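Local coordinates for protein SAM-dependent methyltransferase (Pyrococcus horikoshii, PDB 1WZN) that probably transfers a methyl group from S-adenosylmethionine to a substrate not yet identified, and here holds the product S-adenosyl-L-homocysteine, at residues A[43-48]-A[106-111]. Sequence-based numbering, arbitrary orientation.
Sequences RRVLDL and FDAVTM
The ring of F106 lies across the neighbouring strand between L46 and R44. CB of L46 sits over the ring centre, almost on its normal, a CH-pi contact of 3.5 Å to the centroid. The extended R44 chain runs along the CD1-CE1 side, its guanidinium plane only 11° from that of the ring and NE 3.5 Å from F106 CE1, while NH1 reaches out to a salt bridge with E65. An alanine in place of F106 would probably leave a gap beside L46 and set the R44 chain freer to turn.

On the same face of the sheet, L48 CD1 presses against V109 CG1 at a tight 3.5 Å, and V131 of helix 121-134 packs on both; branched aliphatic residues suit this buried layer. On the other face, OG1 of T110 donates to D47 OD1 (2.7 Å), reaching it because chi1 of 58° sets OG1 between the backbone N and carbonyl carbon. T56 binds OD2, so the buried carboxylate has a hydroxyl on each oxygen.

Between the two layers the backbones pair in parallel through the hydrogen bonds L46 N to A108 O, T110 N to L46 O (2.8 Å) and L48 N to T110 O. Where the second strand turns its corner, D107 OD2 accepts R43 N and R44 N, both at 2.9 Å and from opposite faces of the carboxylate, while R40 holds OD1. Strands 44-48 and 106-111 are thus central neighbours in the 3-2-1-4-5-7-6 sheet of a Rossmann-like class I methyltransferase, with D47 close to the bound S-adenosyl-L-homocysteine.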
ATOM      1  N   ARG A  43      -3.831  48.907   3.576  1.00 21.10           N
ATOM      2  CA  ARG A  43      -2.864  49.526   2.676  1.00 20.82           C
ATOM      3  C   ARG A  43      -1.438  49.057   2.946  1.00 19.07           C
ATOM      4  O   ARG A  43      -0.711  48.717   2.018  1.00 20.59           O
ATOM      5  CB  ARG A  43      -2.910  51.051   2.821  1.00 24.22           C
ATOM      6  CG  ARG A  43      -4.216  51.698   2.379  1.00 32.66           C
ATOM      7  CD  ARG A  43      -4.232  53.171   2.767  1.00 38.95           C
ATOM      8  NE  ARG A  43      -5.440  53.859   2.323  1.00 44.88           N
ATOM      9  CZ  ARG A  43      -5.726  54.126   1.051  1.00 47.89           C
ATOM     10  NH1 ARG A  43      -4.888  53.760   0.088  1.00 48.68           N
ATOM     11  NH2 ARG A  43      -6.846  54.767   0.741  1.00 48.92           N
ATOM     12  N   ARG A  44      -1.044  49.051   4.218  1.00 17.55           N
ATOM     13  CA  ARG A  44       0.305  48.656   4.619  1.00 17.41           C
ATOM     14  C   ARG A  44       0.295  47.251   5.226  1.00 17.57           C
ATOM     15  O   ARG A  44      -0.407  46.983   6.207  1.00 16.57           O
ATOM     16  CB  ARG A  44       0.861  49.682   5.618  1.00 18.19           C
ATOM     17  CG  ARG A  44       2.349  49.540   5.962  1.00 19.68           C
ATOM     18  CD  ARG A  44       2.813  50.790   6.720  1.00 25.98           C
ATOM     19  NE  ARG A  44       4.000  50.595   7.559  1.00 32.60           N
ATOM     20  CZ  ARG A  44       5.256  50.577   7.122  1.00 35.57           C
ATOM     21  NH1 ARG A  44       5.525  50.736   5.831  1.00 36.83           N
ATOM     22  NH2 ARG A  44       6.256  50.431   7.987  1.00 34.05           N
ATOM     23  N   VAL A  45       1.090  46.367   4.632  1.00 17.58           N
ATOM     24  CA  VAL A  45       1.158  44.965   5.044  1.00 16.43           C
ATOM     25  C   VAL A  45       2.561  44.536   5.448  1.00 15.46           C
ATOM     26  O   VAL A  45       3.531  44.893   4.795  1.00 13.75           O
ATOM     27  CB  VAL A  45       0.716  44.047   3.885  1.00 17.44           C
ATOM     28  CG1 VAL A  45       0.713  42.591   4.327  1.00 16.18           C
ATOM     29  CG2 VAL A  45      -0.667  44.460   3.390  1.00 19.08           C
ATOM     30  N   LEU A  46       2.652  43.765   6.528  1.00 14.10           N
ATOM     31  CA  LEU A  46       3.924  43.235   7.004  1.00 13.40           C
ATOM     32  C   LEU A  46       3.878  41.754   6.637  1.00 13.39           C
ATOM     33  O   LEU A  46       3.005  41.033   7.117  1.00 13.85           O
ATOM     34  CB  LEU A  46       4.043  43.367   8.529  1.00 12.86           C
ATOM     35  CG  LEU A  46       5.229  42.641   9.186  1.00 12.90           C
ATOM     36  CD1 LEU A  46       6.537  43.205   8.669  1.00 16.77           C
ATOM     37  CD2 LEU A  46       5.158  42.793  10.704  1.00 16.95           C
ATOM     38  N   ASP A  47       4.789  41.308   5.779  1.00 13.12           N
ATOM     39  CA  ASP A  47       4.811  39.902   5.383  1.00 12.89           C
ATOM     40  C   ASP A  47       5.975  39.215   6.104  1.00 13.10           C
ATOM     41  O   ASP A  47       7.134  39.387   5.735  1.00 12.68           O
ATOM     42  CB  ASP A  47       4.958  39.783   3.858  1.00 12.35           C
ATOM     43  CG  ASP A  47       4.853  38.347   3.375  1.00 13.68           C
ATOM     44  OD1 ASP A  47       4.096  37.575   4.006  1.00 13.23           O
ATOM     45  OD2 ASP A  47       5.513  37.992   2.374  1.00 14.37           O
ATOM     46  N   LEU A  48       5.645  38.444   7.140  1.00 13.12           N
ATOM     47  CA  LEU A  48       6.630  37.744   7.970  1.00 12.47           C
ATOM     48  C   LEU A  48       7.156  36.455   7.333  1.00 13.85           C
ATOM     49  O   LEU A  48       6.387  35.683   6.770  1.00 14.46           O
ATOM     50  CB  LEU A  48       6.002  37.430   9.337  1.00 13.80           C
ATOM     51  CG  LEU A  48       5.469  38.637  10.139  1.00 13.79           C
ATOM     52  CD1 LEU A  48       4.674  38.142  11.348  1.00 16.24           C
ATOM     53  CD2 LEU A  48       6.622  39.509  10.606  1.00 15.05           C
ATOM     54  N   PHE A 106       0.627  48.354  11.204  1.00 16.73           N
ATOM     55  CA  PHE A 106       0.300  47.637   9.973  1.00 16.55           C
ATOM     56  C   PHE A 106      -1.189  47.340   9.915  1.00 15.93           C
ATOM     57  O   PHE A 106      -1.807  47.020  10.936  1.00 16.42           O
ATOM     58  CB  PHE A 106       1.097  46.331   9.887  1.00 15.81           C
ATOM     59  CG  PHE A 106       2.545  46.534   9.570  1.00 15.69           C
ATOM     60  CD1 PHE A 106       2.948  46.856   8.275  1.00 15.88           C
ATOM     61  CD2 PHE A 106       3.507  46.446  10.568  1.00 14.27           C
ATOM     62  CE1 PHE A 106       4.289  47.089   7.981  1.00 14.88           C
ATOM     63  CE2 PHE A 106       4.855  46.678  10.284  1.00 14.29           C
ATOM     64  CZ  PHE A 106       5.245  47.001   8.986  1.00 14.87           C
ATOM     65  N   ASP A 107      -1.771  47.470   8.725  1.00 14.63           N
ATOM     66  CA  ASP A 107      -3.191  47.192   8.543  1.00 14.03           C
ATOM     67  C   ASP A 107      -3.405  45.689   8.497  1.00 15.25           C
ATOM     68  O   ASP A 107      -4.484  45.191   8.818  1.00 14.40           O
ATOM     69  CB  ASP A 107      -3.705  47.800   7.240  1.00 15.78           C
ATOM     70  CG  ASP A 107      -3.524  49.300   7.188  1.00 15.20           C
ATOM     71  OD1 ASP A 107      -3.894  49.969   8.172  1.00 15.23           O
ATOM     72  OD2 ASP A 107      -3.022  49.796   6.163  1.00 15.82           O
ATOM     73  N   ALA A 108      -2.372  44.971   8.073  1.00 14.41           N
ATOM     74  CA  ALA A 108      -2.440  43.516   8.003  1.00 16.35           C
ATOM     75  C   ALA A 108      -1.050  42.923   8.147  1.00 15.97           C
ATOM     76  O   ALA A 108      -0.047  43.554   7.805  1.00 14.60           O
ATOM     77  CB  ALA A 108      -3.058  43.075   6.680  1.00 14.83           C
ATOM     78  N   VAL A 109      -1.003  41.704   8.667  1.00 15.60           N
ATOM     79  CA  VAL A 109       0.251  40.988   8.836  1.00 13.84           C
ATOM     80  C   VAL A 109      -0.011  39.621   8.228  1.00 15.57           C
ATOM     81  O   VAL A 109      -1.053  39.017   8.491  1.00 15.08           O
ATOM     82  CB  VAL A 109       0.612  40.807  10.323  1.00 14.45           C
ATOM     83  CG1 VAL A 109       1.882  39.968  10.452  1.00 12.37           C
ATOM     84  CG2 VAL A 109       0.817  42.176  10.986  1.00 15.48           C
ATOM     85  N   THR A 110       0.915  39.146   7.405  1.00 15.03           N
ATOM     86  CA  THR A 110       0.759  37.848   6.765  1.00 15.72           C
ATOM     87  C   THR A 110       1.964  36.946   7.004  1.00 14.80           C
ATOM     88  O   THR A 110       3.070  37.409   7.281  1.00 13.42           O
ATOM     89  CB  THR A 110       0.584  37.989   5.226  1.00 13.92           C
ATOM     90  OG1 THR A 110       1.714  38.684   4.679  1.00 16.13           O
ATOM     91  CG2 THR A 110      -0.685  38.763   4.888  1.00 15.53           C
ATOM     92  N   MET A 111       1.724  35.645   6.916  1.00 16.62           N
ATOM     93  CA  MET A 111       2.778  34.649   7.041  1.00 15.96           C
ATOM     94  C   MET A 111       2.298  33.564   6.108  1.00 15.75           C
ATOM     95  O   MET A 111       1.390  32.805   6.444  1.00 17.02           O
ATOM     96  CB  MET A 111       2.907  34.111   8.461  1.00 16.74           C
ATOM     97  CG  MET A 111       3.982  33.036   8.556  1.00 17.33           C
ATOM     98  SD  MET A 111       4.453  32.633  10.242  1.00 20.07           S
ATOM     99  CE  MET A 111       5.657  33.908  10.530  1.00 17.13           C
TER